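Local coordinates for protein adenosine kinase, putative (Trypanosoma brucei, PDB 3OTX) that probably phosphorylates adenosine to AMP with ATP and magnesium in purine salvage, and is held here with the bisubstrate-like inhibitor bis(adenosine)-5'-pentaphosphate, at residues A[217-222]-A[253-258]; A[260-265]-A[274-279]; A[279-284]-A[316-321]. The protein carries 1 engineered substitution. All blocks are in the same frame, centred on the assembly; numbering follows the deposited sequence.

Overall arrangement
All three contacts lie at one end of the large mixed sheet of this PfkB-family kinase, where parallel strands give way to an antiparallel edge. Interaction 2 is the most buried: backbone bonds and aliphatic side chains pair strands 262-267 and 270-276. Interaction 1, partly buried, ties the residue just before strand 220-224, the next strand inward, to a loop by a carboxylate-phenol bond; it touches interaction 2 through Asp219 O to Val262 N and Tyr255 OH to Gly260 N. Interaction 3 joins the edge strand 279-283 at this end of the sheet to helix 317-332 and mixes a salt bridge at the surface with a small apolar contact inside. It shares Gly279 with interaction 2, whose Leu274 and Thr276 pack on the same helix.

Interaction 1 (A[217-222]-A[253-258]); sequences YTDIIV and VPYTGT
The CA atoms of Tyr217 and Thr256 are the closest pair across the two segments, 6.1 Å apart, where the lead-in to strand 220-224 passes the irregular loop 253-258 without forming any sheet pairing. The contact is carried by Asp219 and Tyr255. With CG anti to the backbone N (chi1 180°), the Tyr255 ring leaves the loop toward Asp219. Its phenol OH gives a 2.6 Å hydrogen bond to Asp219 OD1, on the anti lone pair of that oxygen. OD1 lies in the ring plane, at its edge, while the carboxylate stands almost perpendicular to it, 85° away. Thr218 O, which accepts from Arg261 NE, comes within 3.5 Å of Tyr255 CE1. One face of the ring is covered by its own loop, Gly257 N sitting 3.4 Å above the ring centre. In this Rossmann-like PfkB fold, the loop closes the crossover from strand 220-224 through helices 225-235 and 242-251 to the neighbouring parallel strand 262-267. A water 2.8 Å from Asp219 OD1 donates to it and accepts from Thr258 N at 2.9 Å, giving OD1 two donors. OD2 is bonded to Phe194 N of strand 193-197, and Tyr255 OH also to Gly260 N. On the exposed side of the loop, Thr256 OG1 bonds to Arg188 NH2 and Pro216 O.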
ATOM      1  N   TYR A 217       4.074  10.080 -14.527  1.00 16.01           N
ATOM      2  CA  TYR A 217       5.187  10.404 -13.626  1.00 15.77           C
ATOM      3  C   TYR A 217       5.622   9.179 -12.825  1.00 16.27           C
ATOM      4  O   TYR A 217       6.507   9.267 -11.979  1.00 15.80           O
ATOM      5  CB  TYR A 217       4.735  11.463 -12.611  1.00 17.85           C
ATOM      6  CG  TYR A 217       4.391  12.843 -13.090  1.00 20.58           C
ATOM      7  CD1 TYR A 217       3.055  13.228 -13.276  1.00 18.44           C
ATOM      8  CD2 TYR A 217       5.392  13.809 -13.259  1.00 25.06           C
ATOM      9  CE1 TYR A 217       2.733  14.533 -13.671  1.00 22.74           C
ATOM     10  CE2 TYR A 217       5.086  15.105 -13.634  1.00 31.29           C
ATOM     11  CZ  TYR A 217       3.763  15.462 -13.843  1.00 30.04           C
ATOM     12  OH  TYR A 217       3.477  16.764 -14.211  1.00 28.26           O
ATOM     13  N   THR A 218       4.954   8.044 -13.051  1.00 14.81           N
ATOM     14  CA  THR A 218       5.159   6.858 -12.234  1.00 12.62           C
ATOM     15  C   THR A 218       6.199   5.960 -12.888  1.00 15.43           C
ATOM     16  O   THR A 218       5.993   5.467 -14.010  1.00 17.22           O
ATOM     17  CB  THR A 218       3.842   6.118 -12.007  1.00 14.90           C
ATOM     18  OG1 THR A 218       2.923   6.988 -11.308  1.00 14.65           O
ATOM     19  CG2 THR A 218       4.074   4.875 -11.138  1.00 16.91           C
ATOM     20  N   ASP A 219       7.326   5.767 -12.201  1.00 13.84           N
ATOM     21  CA  ASP A 219       8.319   4.810 -12.683  1.00 12.24           C
ATOM     22  C   ASP A 219       7.918   3.343 -12.451  1.00 14.53           C
ATOM     23  O   ASP A 219       7.998   2.538 -13.393  1.00 17.68           O
ATOM     24  CB  ASP A 219       9.663   5.092 -12.050  1.00 15.34           C
ATOM     25  CG  ASP A 219      10.082   6.532 -12.224  1.00 14.77           C
ATOM     26  OD1 ASP A 219      10.342   6.958 -13.363  1.00 16.47           O
ATOM     27  OD2 ASP A 219      10.155   7.252 -11.232  1.00 15.49           O
ATOM     28  N   ILE A 220       7.455   2.991 -11.242  1.00 11.45           N
ATOM     29  CA  ILE A 220       7.178   1.595 -10.962  1.00 13.62           C
ATOM     30  C   ILE A 220       5.705   1.490 -10.554  1.00 13.01           C
ATOM     31  O   ILE A 220       5.243   2.199  -9.670  1.00 12.14           O
ATOM     32  CB  ILE A 220       8.097   1.051  -9.851  1.00 14.73           C
ATOM     33  CG1 ILE A 220       9.577   1.279 -10.219  1.00 15.91           C
ATOM     34  CG2 ILE A 220       7.781  -0.415  -9.581  1.00 17.04           C
ATOM     35  CD1 ILE A 220      10.540   0.333  -9.529  1.00 19.96           C
ATOM     36  N   ILE A 221       4.989   0.612 -11.243  1.00 13.54           N
ATOM     37  CA  ILE A 221       3.616   0.324 -10.935  1.00 15.62           C
ATOM     38  C   ILE A 221       3.571  -1.086 -10.368  1.00 15.61           C
ATOM     39  O   ILE A 221       4.046  -2.027 -11.003  1.00 15.00           O
ATOM     40  CB  ILE A 221       2.739   0.346 -12.184  1.00 16.58           C
ATOM     41  CG1 ILE A 221       2.796   1.732 -12.876  1.00 17.03           C
ATOM     42  CG2 ILE A 221       1.300  -0.085 -11.811  1.00 17.59           C
ATOM     43  CD1 ILE A 221       2.230   1.749 -14.280  1.00 23.37           C
ATOM     44  N   VAL A 222       2.999  -1.222  -9.169  1.00 12.86           N
ATOM     45  CA  VAL A 222       2.919  -2.525  -8.494  1.00 13.91           C
ATOM     46  C   VAL A 222       1.427  -2.832  -8.290  1.00 13.81           C
ATOM     47  O   VAL A 222       0.637  -1.938  -7.957  1.00 14.12           O
ATOM     48  CB  VAL A 222       3.656  -2.478  -7.138  1.00 13.27           C
ATOM     49  CG1 VAL A 222       3.548  -3.825  -6.395  1.00 18.75           C
ATOM     50  CG2 VAL A 222       5.126  -2.164  -7.359  1.00 15.50           C
ATOM     51  N   VAL A 253       1.253   2.752 -21.599  1.00 23.22           N
ATOM     52  CA  VAL A 253       0.785   3.727 -20.628  1.00 20.36           C
ATOM     53  C   VAL A 253       1.773   4.879 -20.622  1.00 23.87           C
ATOM     54  O   VAL A 253       2.982   4.658 -20.503  1.00 22.83           O
ATOM     55  CB  VAL A 253       0.724   3.092 -19.245  1.00 18.96           C
ATOM     56  CG1 VAL A 253       0.585   4.150 -18.132  1.00 20.26           C
ATOM     57  CG2 VAL A 253      -0.438   2.114 -19.212  1.00 21.64           C
ATOM     58  N   PRO A 254       1.262   6.120 -20.757  1.00 27.12           N
ATOM     59  CA  PRO A 254       2.134   7.295 -20.895  1.00 28.92           C
ATOM     60  C   PRO A 254       3.223   7.274 -19.823  1.00 23.88           C
ATOM     61  O   PRO A 254       2.941   6.914 -18.687  1.00 22.50           O
ATOM     62  CB  PRO A 254       1.164   8.453 -20.650  1.00 30.21           C
ATOM     63  CG  PRO A 254      -0.119   7.959 -21.245  1.00 28.82           C
ATOM     64  CD  PRO A 254      -0.164   6.477 -20.873  1.00 28.00           C
ATOM     65  N   TYR A 255       4.451   7.611 -20.219  1.00 23.63           N
ATOM     66  CA  TYR A 255       5.580   7.656 -19.292  1.00 21.97           C
ATOM     67  C   TYR A 255       6.539   8.752 -19.739  1.00 19.66           C
ATOM     68  O   TYR A 255       7.011   8.739 -20.880  1.00 23.41           O
ATOM     69  CB  TYR A 255       6.336   6.323 -19.279  1.00 21.10           C
ATOM     70  CG  TYR A 255       7.525   6.289 -18.352  1.00 18.02           C
ATOM     71  CD1 TYR A 255       7.393   6.622 -16.996  1.00 16.04           C
ATOM     72  CD2 TYR A 255       8.785   5.917 -18.816  1.00 20.63           C
ATOM     73  CE1 TYR A 255       8.485   6.580 -16.131  1.00 14.96           C
ATOM     74  CE2 TYR A 255       9.908   5.873 -17.960  1.00 22.20           C
ATOM     75  CZ  TYR A 255       9.741   6.194 -16.617  1.00 19.49           C
ATOM     76  OH  TYR A 255      10.857   6.166 -15.799  1.00 23.33           O
ATOM     77  N   THR A 256       6.812   9.684 -18.829  1.00 19.03           N
ATOM     78  CA  THR A 256       7.692  10.819 -19.133  1.00 22.24           C
ATOM     79  C   THR A 256       8.980  10.798 -18.303  1.00 19.57           C
ATOM     80  O   THR A 256       9.722  11.779 -18.269  1.00 22.75           O
ATOM     81  CB  THR A 256       6.963  12.163 -18.879  1.00 22.12           C
ATOM     82  OG1 THR A 256       6.482  12.226 -17.536  1.00 23.20           O
ATOM     83  CG2 THR A 256       5.778  12.348 -19.846  1.00 25.16           C
ATOM     84  N   GLY A 257       9.243   9.689 -17.614  1.00 19.65           N
ATOM     85  CA  GLY A 257      10.443   9.604 -16.790  1.00 20.25           C
ATOM     86  C   GLY A 257      11.666   9.091 -17.522  1.00 20.12           C
ATOM     87  O   GLY A 257      11.609   8.757 -18.700  1.00 22.01           O
ATOM     88  N   THR A 258      12.774   9.013 -16.786  1.00 21.13           N
ATOM     89  CA  THR A 258      14.059   8.624 -17.347  1.00 22.46           C
ATOM     90  C   THR A 258      14.654   7.394 -16.669  1.00 24.76           C
ATOM     91  O   THR A 258      15.568   6.767 -17.237  1.00 25.08           O
ATOM     92  CB  THR A 258      15.083   9.779 -17.271  1.00 29.27           C
ATOM     93  OG1 THR A 258      15.242  10.174 -15.909  1.00 29.29           O
ATOM     94  CG2 THR A 258      14.620  10.982 -18.090  1.00 35.08           C
TER
HETATM   95  O   HOH W   1      12.363   8.810 -13.874  1.00 10.54           O

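Interaction 2 (A[260-265]-A[274-279]); sequences GRVVVF and LATKDG
Leu274, with CG anti to its backbone N (chi1 175°) and CD1 turned by a chi2 of 60°, brings that methyl to both Val262 and Val264. Leu274 CD1 is 3.8 Å from Val262 CG1 and 4.0 Å from Val264 CG2; the leucine crosses Val262 at a slant but lies beside Val264, pointing the same way. In the beta hairpin of strands 262-267 and 270-276, Val263 and Ala275 form the antiparallel hydrogen-bonded pair, their side chains on the other face of the sheet. Val263 N donates to Ala275 O at 2.9 Å, and Ala275 N returns a bond to Val263 O at 2.8 Å, both nearly straight. Val264 and Leu274 make the adjoining non-hydrogen-bonded pair. Beyond the pairing, a water bridges Arg261 O (2.7 Å) and Lys277 N (2.9 Å) where the strands part. Past this pairing a separate type I turn, Thr276 to Gly279, closed by reciprocal backbone bonds between those two residues, leads from strand 270-276 into strand 279-283. Val262, Leu274 and Thr276 pack on Leu317 of helix 317-332, Val264 on Phe303 and Phe307 of helix 300-311, and Val263 on helix 242-251 across the sheet; strand 220-224 pairs along the hairpin's inner side.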
ATOM      1  N   GLY A 260      13.168   4.527 -16.047  1.00 21.29           N
ATOM      2  CA  GLY A 260      12.707   3.344 -16.773  1.00 20.10           C
ATOM      3  C   GLY A 260      11.452   2.878 -16.061  1.00 18.84           C
ATOM      4  O   GLY A 260      11.415   2.799 -14.827  1.00 21.47           O
ATOM      5  N   ARG A 261      10.414   2.601 -16.838  1.00 19.30           N
ATOM      6  CA  ARG A 261       9.151   2.088 -16.312  1.00 18.74           C
ATOM      7  C   ARG A 261       9.267   0.595 -15.981  1.00 19.16           C
ATOM      8  O   ARG A 261       9.784  -0.193 -16.784  1.00 20.89           O
ATOM      9  CB  ARG A 261       8.044   2.417 -17.348  1.00 20.83           C
ATOM     10  CG  ARG A 261       6.742   1.655 -17.282  1.00 23.39           C
ATOM     11  CD  ARG A 261       5.839   1.991 -16.059  1.00 22.42           C
ATOM     12  NE  ARG A 261       5.396   3.405 -15.946  1.00 17.57           N
ATOM     13  CZ  ARG A 261       4.580   4.045 -16.792  1.00 20.27           C
ATOM     14  NH1 ARG A 261       4.128   3.466 -17.899  1.00 19.46           N
ATOM     15  NH2 ARG A 261       4.240   5.311 -16.544  1.00 17.58           N
ATOM     16  N   VAL A 262       8.816   0.227 -14.779  1.00 16.08           N
ATOM     17  CA  VAL A 262       8.846  -1.152 -14.292  1.00 15.60           C
ATOM     18  C   VAL A 262       7.414  -1.490 -13.885  1.00 16.19           C
ATOM     19  O   VAL A 262       6.736  -0.667 -13.259  1.00 17.55           O
ATOM     20  CB  VAL A 262       9.767  -1.302 -13.043  1.00 16.94           C
ATOM     21  CG1 VAL A 262       9.830  -2.772 -12.516  1.00 19.41           C
ATOM     22  CG2 VAL A 262      11.160  -0.758 -13.321  1.00 19.26           C
ATOM     23  N   VAL A 263       6.958  -2.699 -14.195  1.00 16.05           N
ATOM     24  CA  VAL A 263       5.646  -3.131 -13.760  1.00 18.07           C
ATOM     25  C   VAL A 263       5.815  -4.455 -13.021  1.00 17.43           C
ATOM     26  O   VAL A 263       6.501  -5.362 -13.508  1.00 17.68           O
ATOM     27  CB  VAL A 263       4.675  -3.248 -14.952  1.00 17.08           C
ATOM     28  CG1 VAL A 263       3.294  -3.678 -14.524  1.00 21.10           C
ATOM     29  CG2 VAL A 263       4.559  -1.887 -15.714  1.00 18.96           C
ATOM     30  N   VAL A 264       5.198  -4.562 -11.844  1.00 14.83           N
ATOM     31  CA  VAL A 264       5.326  -5.754 -11.002  1.00 13.50           C
ATOM     32  C   VAL A 264       3.924  -6.193 -10.606  1.00 14.51           C
ATOM     33  O   VAL A 264       3.236  -5.450  -9.910  1.00 16.24           O
ATOM     34  CB  VAL A 264       6.086  -5.411  -9.699  1.00 16.01           C
ATOM     35  CG1 VAL A 264       6.230  -6.657  -8.801  1.00 17.40           C
ATOM     36  CG2 VAL A 264       7.469  -4.810  -9.999  1.00 17.05           C
ATOM     37  N   PHE A 265       3.502  -7.384 -11.020  1.00 13.03           N
ATOM     38  CA  PHE A 265       2.170  -7.905 -10.682  1.00 14.19           C
ATOM     39  C   PHE A 265       2.337  -9.228  -9.942  1.00 13.55           C
ATOM     40  O   PHE A 265       2.851 -10.212 -10.502  1.00 15.28           O
ATOM     41  CB  PHE A 265       1.318  -8.174 -11.939  1.00 15.62           C
ATOM     42  CG  PHE A 265       0.917  -6.953 -12.704  1.00 17.17           C
ATOM     43  CD1 PHE A 265       0.634  -5.757 -12.047  1.00 15.42           C
ATOM     44  CD2 PHE A 265       0.773  -7.026 -14.102  1.00 17.52           C
ATOM     45  CE1 PHE A 265       0.221  -4.629 -12.770  1.00 16.02           C
ATOM     46  CE2 PHE A 265       0.360  -5.903 -14.829  1.00 19.33           C
ATOM     47  CZ  PHE A 265       0.099  -4.713 -14.146  1.00 16.03           C
ATOM     48  N   LEU A 274       7.281  -9.554 -13.753  1.00 18.48           N
ATOM     49  CA  LEU A 274       8.193  -8.420 -13.671  1.00 16.58           C
ATOM     50  C   LEU A 274       8.480  -7.960 -15.096  1.00 18.17           C
ATOM     51  O   LEU A 274       9.037  -8.714 -15.881  1.00 21.70           O
ATOM     52  CB  LEU A 274       9.504  -8.839 -12.990  1.00 17.77           C
ATOM     53  CG  LEU A 274      10.670  -7.847 -12.901  1.00 17.99           C
ATOM     54  CD1 LEU A 274      10.300  -6.568 -12.125  1.00 23.12           C
ATOM     55  CD2 LEU A 274      11.933  -8.463 -12.270  1.00 18.70           C
ATOM     56  N   ALA A 275       8.076  -6.736 -15.445  1.00 18.00           N
ATOM     57  CA  ALA A 275       8.280  -6.253 -16.835  1.00 18.98           C
ATOM     58  C   ALA A 275       8.985  -4.926 -16.865  1.00 19.07           C
ATOM     59  O   ALA A 275       8.716  -4.050 -16.038  1.00 18.48           O
ATOM     60  CB  ALA A 275       6.970  -6.144 -17.580  1.00 22.34           C
ATOM     61  N   THR A 276       9.872  -4.778 -17.854  1.00 21.00           N
ATOM     62  CA  THR A 276      10.539  -3.510 -18.121  1.00 22.45           C
ATOM     63  C   THR A 276      10.632  -3.371 -19.645  1.00 25.12           C
ATOM     64  O   THR A 276      10.179  -4.256 -20.385  1.00 24.48           O
ATOM     65  CB  THR A 276      11.960  -3.470 -17.532  1.00 21.91           C
ATOM     66  OG1 THR A 276      12.795  -4.330 -18.308  1.00 23.86           O
ATOM     67  CG2 THR A 276      12.026  -3.874 -16.040  1.00 23.00           C
ATOM     68  N   LYS A 277      11.224  -2.275 -20.129  1.00 24.49           N
ATOM     69  CA  LYS A 277      11.422  -2.120 -21.570  1.00 27.03           C
ATOM     70  C   LYS A 277      12.210  -3.299 -22.133  1.00 27.01           C
ATOM     71  O   LYS A 277      12.158  -3.561 -23.339  1.00 29.62           O
ATOM     72  CB  LYS A 277      12.146  -0.794 -21.879  1.00 29.34           C
ATOM     73  CG  LYS A 277      13.588  -0.768 -21.414  1.00 30.57           C
ATOM     74  CD  LYS A 277      14.225   0.592 -21.600  1.00 38.09           C
ATOM     75  CE  LYS A 277      15.684   0.524 -21.213  1.00 46.45           C
ATOM     76  NZ  LYS A 277      16.282   1.881 -21.190  1.00 54.02           N
ATOM     77  N   ASP A 278      12.952  -3.992 -21.262  1.00 26.94           N
ATOM     78  CA  ASP A 278      13.868  -5.060 -21.695  1.00 30.78           C
ATOM     79  C   ASP A 278      13.191  -6.404 -21.889  1.00 29.65           C
ATOM     80  O   ASP A 278      13.805  -7.339 -22.404  1.00 32.49           O
ATOM     81  CB  ASP A 278      15.017  -5.221 -20.694  1.00 34.64           C
ATOM     82  CG  ASP A 278      16.058  -4.117 -20.809  1.00 46.49           C
ATOM     83  OD1 ASP A 278      16.107  -3.430 -21.855  1.00 47.51           O
ATOM     84  OD2 ASP A 278      16.832  -3.940 -19.842  1.00 53.24           O
ATOM     85  N   GLY A 279      11.935  -6.507 -21.457  1.00 25.56           N
ATOM     86  CA  GLY A 279      11.174  -7.743 -21.581  1.00 25.94           C
ATOM     87  C   GLY A 279      10.392  -8.067 -20.312  1.00 25.32           C
ATOM     88  O   GLY A 279      10.378  -7.299 -19.353  1.00 23.44           O
TER
HETATM   89  O   HOH W   2      11.840   0.125 -18.568  1.00 13.12           O

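Interaction 3 (A[279-284]-A[316-321]); sequences GVETVP and DLRRCC
Arg318 and Glu281 form a salt bridge, Arg318 NH1 donating to Glu281 OE1 at 3.1 Å with an N-H...O angle of 152°. The acceptor uses its anti lone pair and lies close to the guanidinium plane; carboxylate and guanidinium are nearly coplanar, 3° apart. Thr282 O faces both NH1 and NH2 of Arg318, 2.9 Å from NH1, and Pro284 CD lies 3.5 Å from Arg318 NH2. Val283 CA stands over one face of the guanidinium, displaced toward its rim. Arg318 reaches this place as an extended chain, its CG anti to the backbone N, and slides past Val283 in the opposite direction with CG 3.7 Å from Val283 CG2. Deeper in, both methyls of Val283 meet Cys321 CB at 4.0 Å. The arrangement is helix-on-sheet packing at the edge of the alpha/beta core of the ribokinase-like fold: the segment axes lie 9.3 Å apart and cross at -32°. Asp316 is the N-cap of helix 317-332, its OD2 accepting from Arg319 N at 2.9 Å. Strand 279-283 is held in the sheet by backbone bonds between Glu281 and Leu274 and between Val283 and Thr272. Farther inward, Cys321 touches Val264, and the Cys321 side chain is about 8 Å from the bound bis(adenosine)-5'-pentaphosphate.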
ATOM      1  N   GLY A 279      11.935  -6.507 -21.457  1.00 25.56           N
ATOM      2  CA  GLY A 279      11.174  -7.743 -21.581  1.00 25.94           C
ATOM      3  C   GLY A 279      10.392  -8.067 -20.312  1.00 25.32           C
ATOM      4  O   GLY A 279      10.378  -7.299 -19.353  1.00 23.44           O
ATOM      5  N   VAL A 280       9.743  -9.219 -20.323  1.00 26.01           N
ATOM      6  CA  VAL A 280       8.929  -9.677 -19.216  1.00 24.16           C
ATOM      7  C   VAL A 280       9.532 -10.961 -18.670  1.00 23.56           C
ATOM      8  O   VAL A 280       9.857 -11.865 -19.444  1.00 27.06           O
ATOM      9  CB  VAL A 280       7.487  -9.950 -19.675  1.00 25.86           C
ATOM     10  CG1 VAL A 280       6.641 -10.421 -18.505  1.00 27.57           C
ATOM     11  CG2 VAL A 280       6.877  -8.696 -20.293  1.00 31.45           C
ATOM     12  N   GLU A 281       9.675 -11.030 -17.344  1.00 24.17           N
ATOM     13  CA  GLU A 281      10.150 -12.233 -16.670  1.00 24.99           C
ATOM     14  C   GLU A 281       9.149 -12.618 -15.588  1.00 23.22           C
ATOM     15  O   GLU A 281       8.274 -11.832 -15.200  1.00 20.88           O
ATOM     16  CB  GLU A 281      11.466 -11.981 -15.945  1.00 28.50           C
ATOM     17  CG  GLU A 281      12.546 -11.256 -16.697  1.00 48.47           C
ATOM     18  CD  GLU A 281      13.536 -10.624 -15.738  1.00 54.49           C
ATOM     19  OE1 GLU A 281      13.981 -11.320 -14.795  1.00 49.46           O
ATOM     20  OE2 GLU A 281      13.859  -9.430 -15.919  1.00 57.90           O
ATOM     21  N   THR A 282       9.288 -13.838 -15.092  1.00 23.88           N
ATOM     22  CA  THR A 282       8.517 -14.259 -13.937  1.00 24.27           C
ATOM     23  C   THR A 282       9.481 -14.637 -12.823  1.00 24.13           C
ATOM     24  O   THR A 282      10.553 -15.203 -13.065  1.00 25.87           O
ATOM     25  CB  THR A 282       7.558 -15.428 -14.264  1.00 25.12           C
ATOM     26  OG1 THR A 282       8.277 -16.475 -14.901  1.00 25.33           O
ATOM     27  CG2 THR A 282       6.436 -14.972 -15.205  1.00 25.91           C
ATOM     28  N   VAL A 283       9.092 -14.284 -11.602  1.00 19.76           N
ATOM     29  CA  VAL A 283       9.869 -14.592 -10.423  1.00 19.44           C
ATOM     30  C   VAL A 283       9.082 -15.580  -9.552  1.00 19.99           C
ATOM     31  O   VAL A 283       8.045 -15.212  -8.982  1.00 18.13           O
ATOM     32  CB  VAL A 283      10.127 -13.312  -9.607  1.00 21.29           C
ATOM     33  CG1 VAL A 283      11.032 -13.589  -8.426  1.00 24.43           C
ATOM     34  CG2 VAL A 283      10.709 -12.207 -10.494  1.00 21.64           C
ATOM     35  N   PRO A 284       9.576 -16.820  -9.416  1.00 17.22           N
ATOM     36  CA  PRO A 284       8.811 -17.841  -8.673  1.00 15.40           C
ATOM     37  C   PRO A 284       8.630 -17.492  -7.217  1.00 19.93           C
ATOM     38  O   PRO A 284       9.492 -16.864  -6.589  1.00 20.39           O
ATOM     39  CB  PRO A 284       9.654 -19.101  -8.801  1.00 17.06           C
ATOM     40  CG  PRO A 284      10.538 -18.877  -9.972  1.00 23.59           C
ATOM     41  CD  PRO A 284      10.715 -17.411 -10.150  1.00 17.10           C
ATOM     42  N   ASP A 316      18.996  -5.553  -7.657  1.00 22.47           N
ATOM     43  CA  ASP A 316      18.274  -5.651  -8.922  1.00 23.15           C
ATOM     44  C   ASP A 316      16.800  -5.982  -8.735  1.00 22.90           C
ATOM     45  O   ASP A 316      16.390  -6.426  -7.645  1.00 20.44           O
ATOM     46  CB  ASP A 316      18.974  -6.548  -9.959  1.00 24.92           C
ATOM     47  CG  ASP A 316      18.823  -8.054  -9.713  1.00 25.48           C
ATOM     48  OD1 ASP A 316      19.636  -8.780 -10.316  1.00 31.98           O
ATOM     49  OD2 ASP A 316      17.931  -8.566  -9.025  1.00 30.81           O
ATOM     50  N   LEU A 317      16.016  -5.730  -9.781  1.00 22.64           N
ATOM     51  CA  LEU A 317      14.555  -5.822  -9.691  1.00 21.29           C
ATOM     52  C   LEU A 317      14.079  -7.204  -9.291  1.00 21.12           C
ATOM     53  O   LEU A 317      13.153  -7.324  -8.511  1.00 18.79           O
ATOM     54  CB  LEU A 317      13.880  -5.390 -10.984  1.00 22.43           C
ATOM     55  CG  LEU A 317      13.923  -3.885 -11.271  1.00 19.35           C
ATOM     56  CD1 LEU A 317      13.531  -3.640 -12.717  1.00 20.47           C
ATOM     57  CD2 LEU A 317      13.057  -3.055 -10.316  1.00 20.09           C
ATOM     58  N   ARG A 318      14.714  -8.242  -9.832  1.00 21.51           N
ATOM     59  CA  ARG A 318      14.316  -9.587  -9.477  1.00 19.97           C
ATOM     60  C   ARG A 318      14.546  -9.888  -7.984  1.00 21.63           C
ATOM     61  O   ARG A 318      13.704 -10.531  -7.320  1.00 21.57           O
ATOM     62  CB  ARG A 318      15.041 -10.584 -10.364  1.00 22.64           C
ATOM     63  CG  ARG A 318      14.434 -11.918 -10.339  1.00 26.15           C
ATOM     64  CD  ARG A 318      14.989 -12.728 -11.508  1.00 32.34           C
ATOM     65  NE  ARG A 318      14.499 -14.086 -11.389  1.00 40.45           N
ATOM     66  CZ  ARG A 318      13.642 -14.643 -12.230  1.00 39.37           C
ATOM     67  NH1 ARG A 318      13.209 -13.963 -13.287  1.00 33.23           N
ATOM     68  NH2 ARG A 318      13.263 -15.900 -12.036  1.00 43.43           N
ATOM     69  N   ARG A 319      15.669  -9.405  -7.449  1.00 19.59           N
ATOM     70  CA  ARG A 319      15.966  -9.521  -6.018  1.00 20.96           C
ATOM     71  C   ARG A 319      14.973  -8.743  -5.144  1.00 19.37           C
ATOM     72  O   ARG A 319      14.684  -9.175  -4.036  1.00 21.64           O
ATOM     73  CB  ARG A 319      17.411  -9.070  -5.713  1.00 23.86           C
ATOM     74  CG  ARG A 319      17.872  -9.280  -4.256  1.00 29.66           C
ATOM     75  CD  ARG A 319      17.671 -10.734  -3.847  1.00 23.92           C
ATOM     76  NE  ARG A 319      18.071 -11.029  -2.477  1.00 26.33           N
ATOM     77  CZ  ARG A 319      17.879 -12.203  -1.866  1.00 30.37           C
ATOM     78  NH1 ARG A 319      17.292 -13.206  -2.504  1.00 29.86           N
ATOM     79  NH2 ARG A 319      18.283 -12.383  -0.611  1.00 31.26           N
ATOM     80  N   CYS A 320      14.507  -7.606  -5.637  1.00 18.86           N
ATOM     81  CA  CYS A 320      13.500  -6.804  -4.938  1.00 14.14           C
ATOM     82  C   CYS A 320      12.228  -7.649  -4.817  1.00 17.94           C
ATOM     83  O   CYS A 320      11.598  -7.723  -3.752  1.00 16.30           O
ATOM     84  CB  CYS A 320      13.240  -5.494  -5.695  1.00 15.61           C
ATOM     85  SG  CYS A 320      14.647  -4.341  -5.589  1.00 19.64           S
ATOM     86  N   CYS A 321      11.882  -8.328  -5.909  1.00 16.46           N
ATOM     87  CA  CYS A 321      10.742  -9.273  -5.901  1.00 16.80           C
ATOM     88  C   CYS A 321      10.932 -10.448  -4.932  1.00 16.78           C
ATOM     89  O   CYS A 321      10.028 -10.782  -4.157  1.00 16.83           O
ATOM     90  CB  CYS A 321      10.416  -9.780  -7.323  1.00 17.44           C
ATOM     91  SG  CYS A 321       9.824  -8.526  -8.451  1.00 19.12           S
TER